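Local coordinates for pectate lyase 47 (Bacillus sp. TS-47, PDB 1VBL), which cleaves pectate by beta-elimination as a thermostable, calcium-binding, secreted lyase of polysaccharide lyase family 1, a right-handed parallel beta-helix enzyme, at residues Ile160-Glu164 with Ala412-His416; His275-Tyr279 with Leu405-Ala410; Val78-Lys84 with Asp170-Glu174. One frame throughout, in Å; residues are numbered along the deposited sequence.

Contact 1. Residues Ile160-Glu164 with Ala412-His416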
loop_
_atom_site.group_PDB
_atom_site.type_symbol
_atom_site.label_atom_id
_atom_site.label_comp_id
_atom_site.label_asym_id
_atom_site.label_seq_id
_atom_site.Cartn_x
_atom_site.Cartn_y
_atom_site.Cartn_z
ATOM N N ILE A 160 -11.964 5.363 -1.621
ATOM C CA ILE A 160 -10.921 6.329 -1.964
ATOM C C ILE A 160 -10.650 6.174 -3.456
ATOM O O ILE A 160 -10.252 5.098 -3.908
ATOM C CB ILE A 160 -9.609 6.053 -1.208
ATOM C CG1 ILE A 160 -9.878 5.942 0.297
ATOM C CG2 ILE A 160 -8.598 7.165 -1.513
ATOM C CD1 ILE A 160 -10.441 7.193 0.927
ATOM N N ARG A 161 -10.860 7.239 -4.224
ATOM C CA ARG A 161 -10.657 7.151 -5.665
ATOM C C ARG A 161 -10.125 8.416 -6.327
ATOM O O ARG A 161 -10.269 9.524 -5.808
ATOM C CB ARG A 161 -11.976 6.803 -6.367
ATOM C CG ARG A 161 -12.730 5.601 -5.815
ATOM C CD ARG A 161 -14.059 5.430 -6.546
ATOM N NE ARG A 161 -13.896 4.902 -7.900
ATOM C CZ ARG A 161 -14.861 4.885 -8.818
ATOM N NH1 ARG A 161 -16.062 5.380 -8.535
ATOM N NH2 ARG A 161 -14.637 4.349 -10.013
ATOM N N ASN A 162 -9.520 8.214 -7.492
ATOM C CA ASN A 162 -9.005 9.281 -8.342
ATOM C C ASN A 162 -7.986 10.247 -7.750
ATOM O O ASN A 162 -7.998 11.438 -8.067
ATOM C CB ASN A 162 -10.191 10.062 -8.904
ATOM C CG ASN A 162 -9.858 10.773 -10.197
ATOM O OD1 ASN A 162 -9.179 10.219 -11.061
ATOM N ND2 ASN A 162 -10.345 11.995 -10.344
ATOM N N ILE A 163 -7.088 9.740 -6.911
ATOM C CA ILE A 163 -6.075 10.594 -6.310
ATOM C C ILE A 163 -4.668 10.054 -6.557
ATOM O O ILE A 163 -4.451 8.844 -6.575
ATOM C CB ILE A 163 -6.296 10.719 -4.784
ATOM C CG1 ILE A 163 -7.615 11.446 -4.511
ATOM C CG2 ILE A 163 -5.127 11.448 -4.137
ATOM C CD1 ILE A 163 -8.058 11.381 -3.061
ATOM N N GLU A 164 -3.722 10.961 -6.779
ATOM C CA GLU A 164 -2.338 10.569 -6.968
ATOM C C GLU A 164 -1.652 10.792 -5.627
ATOM O O GLU A 164 -1.520 11.932 -5.166
ATOM C CB GLU A 164 -1.644 11.418 -8.032
ATOM C CG GLU A 164 -0.157 11.101 -8.131
ATOM C CD GLU A 164 0.596 12.039 -9.053
ATOM O OE1 GLU A 164 0.367 11.989 -10.277
ATOM O OE2 GLU A 164 1.416 12.829 -8.545
ATOM N N ALA A 412 -5.027 7.324 -11.310
ATOM C CA ALA A 412 -5.756 8.567 -11.114
ATOM C C ALA A 412 -5.865 9.293 -12.453
ATOM O O ALA A 412 -4.948 9.238 -13.284
ATOM C CB ALA A 412 -5.033 9.440 -10.090
ATOM N N GLY A 413 -6.996 9.960 -12.654
ATOM C CA GLY A 413 -7.233 10.689 -13.885
ATOM C C GLY A 413 -7.703 9.856 -15.063
ATOM O O GLY A 413 -7.951 10.411 -16.130
ATOM N N ASN A 414 -7.842 8.543 -14.877
ATOM C CA ASN A 414 -8.281 7.659 -15.960
ATOM C C ASN A 414 -9.658 7.048 -15.816
ATOM O O ASN A 414 -9.885 5.920 -16.235
ATOM C CB ASN A 414 -7.253 6.554 -16.200
ATOM C CG ASN A 414 -6.009 7.075 -16.833
ATOM O OD1 ASN A 414 -6.065 7.851 -17.785
ATOM N ND2 ASN A 414 -4.864 6.640 -16.324
ATOM N N LEU A 415 -10.551 7.783 -15.167
ATOM C CA LEU A 415 -11.919 7.354 -15.004
ATOM C C LEU A 415 -12.715 8.146 -16.006
ATOM O O LEU A 415 -12.380 8.340 -17.174
ATOM C CB LEU A 415 -12.509 7.808 -13.677
ATOM C CG LEU A 415 -12.046 7.681 -12.251
ATOM C CD1 LEU A 415 -12.729 8.765 -11.399
ATOM C CD2 LEU A 415 -12.422 6.313 -11.768
ATOM N N HIS A 416 -13.822 8.581 -15.393
ATOM C CA HIS A 416 -14.953 9.349 -15.851
ATOM C C HIS A 416 -16.210 8.577 -15.406
ATOM O O HIS A 416 -16.225 7.349 -15.395
ATOM C CB HIS A 416 -14.853 9.522 -17.381
ATOM C CG HIS A 416 -13.925 10.632 -17.759
ATOM N ND1 HIS A 416 -13.627 11.641 -16.873
ATOM C CD2 HIS A 416 -13.175 10.859 -18.865
ATOM C CE1 HIS A 416 -12.722 12.441 -17.408
ATOM N NE2 HIS A 416 -12.429 11.990 -18.615
ATOM O OXT HIS A 416 -17.211 9.215 -15.135
HETATM O O HOH W 1 -10.395 10.314 -13.554
#
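The polar part of this contact turns on one amide. Gly-413 N donates to Asn-162 OD1 at 2.7 Å, close to straight, and a water spans the next step, donating a hydrogen bond to Asn-162 OD1 (2.8 Å) and accepting one from Leu-415 N (3.0 Å). Asn-162 sits at a bend between strands 156-161 and 164-166 with left-handed backbone angles (57/37); its ND2 is held by the carbonyls of Gly-138 and Gly-140 while OD1 is turned to the tail. The remaining contacts are van der Waals: Ala-412 CB rests on the backbone at Ile-163 C (3.6 Å), while Leu-415 CD1 reaches Asn-162 CG (3.7 Å) and its CD2 lies 3.4 Å from Arg-161 NH2. That guanidinium has its charge partners in Asp-203 and Glu-6. The C-terminal tail, coming off helix 402-409, thus lies across the outside of a beta-helix turn, with strand 134-138 flanking Arg-161 on one side and strand 200-208, which Leu-415 also touches, on the other.

Contact 2. Residues His275-Tyr279 with Leu405-Ala410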
loop_
_atom_site.group_PDB
_atom_site.type_symbol
_atom_site.label_atom_id
_atom_site.label_comp_id
_atom_site.label_asym_id
_atom_site.label_seq_id
_atom_site.Cartn_x
_atom_site.Cartn_y
_atom_site.Cartn_z
ATOM N N HIS A 275 -7.353 -6.303 -8.476
ATOM C CA HIS A 275 -7.462 -6.551 -9.898
ATOM C C HIS A 275 -7.268 -5.310 -10.751
ATOM O O HIS A 275 -7.550 -4.184 -10.326
ATOM C CB HIS A 275 -8.802 -7.247 -10.213
ATOM C CG HIS A 275 -10.016 -6.385 -10.031
ATOM N ND1 HIS A 275 -10.470 -5.524 -11.007
ATOM C CD2 HIS A 275 -10.899 -6.292 -9.009
ATOM C CE1 HIS A 275 -11.581 -4.940 -10.595
ATOM N NE2 HIS A 275 -11.864 -5.389 -9.385
ATOM N N HIS A 276 -6.746 -5.537 -11.950
ATOM C CA HIS A 276 -6.484 -4.480 -12.917
ATOM C C HIS A 276 -5.579 -3.366 -12.416
ATOM O O HIS A 276 -5.712 -2.212 -12.827
ATOM C CB HIS A 276 -7.801 -3.895 -13.424
ATOM C CG HIS A 276 -8.616 -4.868 -14.214
ATOM N ND1 HIS A 276 -9.575 -5.676 -13.641
ATOM C CD2 HIS A 276 -8.583 -5.198 -15.526
ATOM C CE1 HIS A 276 -10.098 -6.460 -14.566
ATOM N NE2 HIS A 276 -9.513 -6.190 -15.719
ATOM N N ASN A 277 -4.653 -3.714 -11.530
ATOM C CA ASN A 277 -3.725 -2.725 -11.016
ATOM C C ASN A 277 -2.490 -2.767 -11.897
ATOM O O ASN A 277 -2.150 -3.803 -12.469
ATOM C CB ASN A 277 -3.361 -3.029 -9.559
ATOM C CG ASN A 277 -4.554 -2.898 -8.631
ATOM O OD1 ASN A 277 -5.076 -1.801 -8.422
ATOM N ND2 ASN A 277 -4.999 -4.019 -8.080
ATOM N N TYR A 278 -1.833 -1.623 -12.005
ATOM C CA TYR A 278 -0.640 -1.483 -12.821
ATOM C C TYR A 278 0.565 -1.327 -11.891
ATOM O O TYR A 278 0.729 -0.283 -11.257
ATOM C CB TYR A 278 -0.804 -0.241 -13.700
ATOM C CG TYR A 278 0.202 -0.035 -14.817
ATOM C CD1 TYR A 278 0.021 1.002 -15.731
ATOM C CD2 TYR A 278 1.331 -0.849 -14.957
ATOM C CE1 TYR A 278 0.927 1.232 -16.757
ATOM C CE2 TYR A 278 2.255 -0.625 -15.991
ATOM C CZ TYR A 278 2.040 0.424 -16.886
ATOM O OH TYR A 278 2.921 0.676 -17.913
ATOM N N TYR A 279 1.382 -2.375 -11.786
ATOM C CA TYR A 279 2.583 -2.325 -10.956
ATOM C C TYR A 279 3.738 -2.069 -11.913
ATOM O O TYR A 279 4.041 -2.901 -12.769
ATOM C CB TYR A 279 2.808 -3.649 -10.215
ATOM C CG TYR A 279 1.707 -3.993 -9.241
ATOM C CD1 TYR A 279 0.578 -4.695 -9.658
ATOM C CD2 TYR A 279 1.781 -3.594 -7.904
ATOM C CE1 TYR A 279 -0.450 -4.994 -8.776
ATOM C CE2 TYR A 279 0.752 -3.884 -7.009
ATOM C CZ TYR A 279 -0.360 -4.586 -7.455
ATOM O OH TYR A 279 -1.380 -4.897 -6.586
ATOM N N LEU A 405 -5.445 -2.967 -21.541
ATOM C CA LEU A 405 -6.530 -2.507 -20.688
ATOM C C LEU A 405 -6.048 -1.756 -19.446
ATOM O O LEU A 405 -6.501 -0.643 -19.163
ATOM C CB LEU A 405 -7.387 -3.698 -20.249
ATOM C CG LEU A 405 -8.547 -3.341 -19.322
ATOM C CD1 LEU A 405 -9.508 -2.410 -20.055
ATOM C CD2 LEU A 405 -9.263 -4.605 -18.875
ATOM N N VAL A 406 -5.133 -2.370 -18.705
ATOM C CA VAL A 406 -4.610 -1.767 -17.485
ATOM C C VAL A 406 -3.834 -0.485 -17.771
ATOM O O VAL A 406 -3.995 0.510 -17.069
ATOM C CB VAL A 406 -3.712 -2.769 -16.718
ATOM C CG1 VAL A 406 -3.065 -2.090 -15.512
ATOM C CG2 VAL A 406 -4.550 -3.957 -16.253
ATOM N N LYS A 407 -3.000 -0.494 -18.806
ATOM C CA LYS A 407 -2.238 0.706 -19.129
ATOM C C LYS A 407 -3.165 1.867 -19.484
ATOM O O LYS A 407 -2.881 3.025 -19.169
ATOM C CB LYS A 407 -1.264 0.427 -20.282
ATOM C CG LYS A 407 -0.087 -0.446 -19.863
ATOM C CD LYS A 407 0.998 -0.525 -20.925
ATOM C CE LYS A 407 0.592 -1.406 -22.087
ATOM N NZ LYS A 407 1.751 -1.686 -22.978
ATOM N N ALA A 408 -4.291 1.549 -20.109
ATOM C CA ALA A 408 -5.242 2.574 -20.519
ATOM C C ALA A 408 -6.192 3.077 -19.437
ATOM O O ALA A 408 -6.524 4.264 -19.416
ATOM C CB ALA A 408 -6.054 2.070 -21.713
ATOM N N LYS A 409 -6.619 2.198 -18.535
ATOM C CA LYS A 409 -7.589 2.586 -17.513
ATOM C C LYS A 409 -7.152 2.685 -16.055
ATOM O O LYS A 409 -7.854 3.289 -15.243
ATOM C CB LYS A 409 -8.802 1.656 -17.586
ATOM C CG LYS A 409 -9.373 1.486 -18.989
ATOM C CD LYS A 409 -10.833 1.053 -18.947
ATOM C CE LYS A 409 -11.041 -0.205 -18.112
ATOM N NZ LYS A 409 -12.481 -0.596 -18.049
ATOM N N ALA A 410 -6.015 2.101 -15.702
ATOM C CA ALA A 410 -5.571 2.158 -14.315
ATOM C C ALA A 410 -4.997 3.518 -13.931
ATOM O O ALA A 410 -4.433 4.229 -14.766
ATOM C CB ALA A 410 -4.532 1.069 -14.052
#
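Helix-on-sheet packing joins these segments: the last turn of helix 402-409, near the C-terminus, lies against a bend in strand 272-280 of the parallel beta-helix characteristic of pectate lyases. The bend comes at His-276, whose left-handed backbone angles (57/31) break the strand before it resumes at Tyr-278. No hydrogen bond crosses between the segments; the fit is made by apolar side chains on the helix face turned to the strand.

Val-406 is at the centre of the contact. Its CG1 meets Tyr-278 CB at 3.4 Å, Asn-277 O at 3.6 Å and His-276 O at 3.8 Å, so one methyl covers backbone and side chain across the bend. One turn on, where the chain leaves the helix, Ala-410 CB sits 3.7 Å from His-276 O and 4.0 Å from Tyr-278 CB. At the margin, the Tyr-278 ring runs beside the aliphatic part of Lys-407, CE1 to CG 3.7 Å, while its hydroxyl bonds to Glu-302.

Asn-277 points away from the helix, and its amide pairs with the backbone of Asn-246 and Ile-243 on the neighbouring strand 239-251, as in the asparagine ladders of this fold. Tyr-245 on that strand stacks with His-276, and Tyr-297 on strand 293-303 stacks with His-275, so aromatic stacks link successive coils here. The His-276 ring has two kinds of partner: its CD2 touches Leu-405 CD2 at 3.5 Å, and its ND1 shares a hydrogen bond of 2.8 Å with His-275 ND1.

Contact 3. Residues Val78-Lys84 with Asp170-Glu174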
loop_
_atom_site.group_PDB
_atom_site.type_symbol
_atom_site.label_atom_id
_atom_site.label_comp_id
_atom_site.label_asym_id
_atom_site.label_seq_id
_atom_site.Cartn_x
_atom_site.Cartn_y
_atom_site.Cartn_z
ATOM N N VAL A 78 6.201 22.629 6.356
ATOM C CA VAL A 78 7.124 22.537 7.477
ATOM C C VAL A 78 8.196 21.503 7.169
ATOM O O VAL A 78 7.977 20.584 6.377
ATOM C CB VAL A 78 6.401 22.138 8.790
ATOM C CG1 VAL A 78 5.326 23.160 9.121
ATOM C CG2 VAL A 78 5.791 20.742 8.658
ATOM N N GLY A 79 9.360 21.666 7.789
ATOM C CA GLY A 79 10.451 20.736 7.576
ATOM C C GLY A 79 10.718 19.940 8.837
ATOM O O GLY A 79 9.991 20.079 9.824
ATOM N N PRO A 80 11.755 19.093 8.844
ATOM C CA PRO A 80 12.053 18.301 10.040
ATOM C C PRO A 80 12.290 19.148 11.291
ATOM O O PRO A 80 12.035 18.699 12.405
ATOM C CB PRO A 80 13.282 17.488 9.623
ATOM C CG PRO A 80 13.901 18.309 8.524
ATOM C CD PRO A 80 12.705 18.794 7.758
ATOM N N ASP A 81 12.758 20.378 11.102
ATOM C CA ASP A 81 13.019 21.270 12.226
ATOM C C ASP A 81 11.748 21.536 13.035
ATOM O O ASP A 81 11.793 21.691 14.258
ATOM C CB ASP A 81 13.620 22.588 11.721
ATOM C CG ASP A 81 12.691 23.342 10.778
ATOM O OD1 ASP A 81 12.081 22.709 9.888
ATOM O OD2 ASP A 81 12.583 24.582 10.916
ATOM N N PHE A 82 10.616 21.573 12.340
ATOM C CA PHE A 82 9.319 21.809 12.966
ATOM C C PHE A 82 8.961 20.656 13.904
ATOM O O PHE A 82 8.401 20.861 14.984
ATOM C CB PHE A 82 8.252 21.941 11.870
ATOM C CG PHE A 82 6.854 22.115 12.387
ATOM C CD1 PHE A 82 6.352 23.382 12.668
ATOM C CD2 PHE A 82 6.027 21.009 12.568
ATOM C CE1 PHE A 82 5.040 23.549 13.120
ATOM C CE2 PHE A 82 4.717 21.163 13.021
ATOM C CZ PHE A 82 4.221 22.435 13.295
ATOM N N TYR A 83 9.300 19.441 13.491
ATOM C CA TYR A 83 8.986 18.252 14.278
ATOM C C TYR A 83 10.043 17.819 15.285
ATOM O O TYR A 83 9.730 17.129 16.254
ATOM C CB TYR A 83 8.735 17.065 13.349
ATOM C CG TYR A 83 7.637 17.265 12.335
ATOM C CD1 TYR A 83 7.931 17.349 10.973
ATOM C CD2 TYR A 83 6.301 17.309 12.725
ATOM C CE1 TYR A 83 6.918 17.463 10.025
ATOM C CE2 TYR A 83 5.280 17.424 11.785
ATOM C CZ TYR A 83 5.597 17.497 10.439
ATOM O OH TYR A 83 4.594 17.587 9.507
ATOM N N LYS A 84 11.288 18.219 15.048
ATOM C CA LYS A 84 12.409 17.812 15.887
ATOM C C LYS A 84 12.316 18.080 17.388
ATOM O O LYS A 84 12.093 19.212 17.828
ATOM C CB LYS A 84 13.706 18.423 15.344
ATOM C CG LYS A 84 14.969 17.791 15.916
ATOM C CD LYS A 84 16.238 18.420 15.350
ATOM C CE LYS A 84 16.536 19.774 15.982
ATOM N NZ LYS A 84 16.756 19.667 17.457
ATOM N N ASP A 170 9.130 9.744 6.049
ATOM C CA ASP A 170 9.266 9.684 7.502
ATOM C C ASP A 170 10.593 10.390 7.801
ATOM O O ASP A 170 11.657 9.875 7.460
ATOM C CB ASP A 170 9.343 8.225 7.965
ATOM C CG ASP A 170 9.297 8.083 9.479
ATOM O OD1 ASP A 170 9.785 8.993 10.185
ATOM O OD2 ASP A 170 8.783 7.051 9.962
ATOM N N TYR A 171 10.529 11.560 8.430
ATOM C CA TYR A 171 11.741 12.326 8.739
ATOM C C TYR A 171 12.594 11.729 9.851
ATOM O O TYR A 171 13.753 12.120 10.036
ATOM C CB TYR A 171 11.390 13.762 9.136
ATOM C CG TYR A 171 10.774 14.610 8.045
ATOM C CD1 TYR A 171 11.137 14.442 6.708
ATOM C CD2 TYR A 171 9.878 15.627 8.358
ATOM C CE1 TYR A 171 10.624 15.275 5.713
ATOM C CE2 TYR A 171 9.363 16.466 7.373
ATOM C CZ TYR A 171 9.740 16.285 6.055
ATOM O OH TYR A 171 9.244 17.122 5.085
ATOM N N PHE A 172 12.027 10.788 10.597
ATOM C CA PHE A 172 12.754 10.180 11.702
ATOM C C PHE A 172 12.653 8.663 11.691
ATOM O O PHE A 172 12.103 8.060 12.609
ATOM C CB PHE A 172 12.225 10.748 13.017
ATOM C CG PHE A 172 12.208 12.249 13.046
ATOM C CD1 PHE A 172 13.383 12.967 13.255
ATOM C CD2 PHE A 172 11.033 12.945 12.783
ATOM C CE1 PHE A 172 13.389 14.360 13.198
ATOM C CE2 PHE A 172 11.029 14.339 12.723
ATOM C CZ PHE A 172 12.211 15.047 12.929
ATOM N N PRO A 173 13.194 8.027 10.640
ATOM C CA PRO A 173 13.169 6.570 10.504
ATOM C C PRO A 173 13.875 5.919 11.680
ATOM O O PRO A 173 14.831 6.468 12.227
ATOM C CB PRO A 173 13.933 6.323 9.204
ATOM C CG PRO A 173 13.764 7.593 8.444
ATOM C CD PRO A 173 13.919 8.640 9.516
ATOM N N GLU A 174 13.401 4.741 12.055
ATOM C CA GLU A 174 13.985 3.984 13.146
ATOM C C GLU A 174 15.107 3.103 12.603
ATOM O O GLU A 174 14.963 2.483 11.551
ATOM C CB GLU A 174 12.908 3.109 13.784
ATOM C CG GLU A 174 13.427 1.997 14.667
ATOM C CD GLU A 174 12.357 0.961 14.957
ATOM O OE1 GLU A 174 11.359 1.302 15.624
ATOM O OE2 GLU A 174 12.509 -0.195 14.508
#
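A small aromatic cluster on the flank of the molecule joins two excursions from the beta-helix: the short, weakly bonded helix 80-83 and the loop between strands 164-166 and 174-176. Within the loop is an Asx turn, Asp-170 OD1 accepting from Phe-172 N at 2.9 Å, and from this turn Tyr-171 and Phe-172 both direct their side chains at the helix.

Pro-80 meets both rings. Its CD lies over the face of Tyr-171, 4.2 Å from the centroid and 14° off the normal, a CH-pi contact, while its CB is 4.2 Å from Phe-172 CZ. Tyr-83 also meets both: its CD1 is 3.7 Å from Tyr-171 CD2, the two rings touching rim to rim with planes at 48° and centroids 6.0 Å apart, and its CB comes within 3.6 Å of Phe-172 CE2. Further along, Lys-84 N stands 3.9 Å from Phe-172 CZ.

Neighbours complete the cluster. Helix 110-126 packs on Tyr-83 and Phe-172, Phe-88 meets the Phe-172 ring edge-to-face, and the Tyr-171 hydroxyl is hydrogen-bonded to Asn-70 OD1.

With no hydrogen bond or salt bridge between the segments, their association rests on ring, proline and methylene surfaces fitting together, while polar groups of the loop bond within it, as in the Asx turn, or to neighbours, as the Tyr-171 hydroxyl does.

How the contacts relate
Contacts 1 and 2 are neighbours, their centres 12 Å apart, and they touch where Asn-414 CB packs on Lys-409 O at 3.5 Å. Both lie on the main sheet of the beta-helix, where helix 402-409 and the tail after it run back over strands 272-280 and 156-161. Along the chain the order is 160-164, 275-279, 405-410, 412-416. Contact 3 stands apart, its centre 30 Å from contact 1 and 35 Å from contact 2, across the chain's centre from the latter. Its segments alternate with those of contact 1 and both precede those of contact 2. Contacts 1 and 2 lay the C-terminal helix and tail on the solenoid, while contact 3 joins two of its excursions.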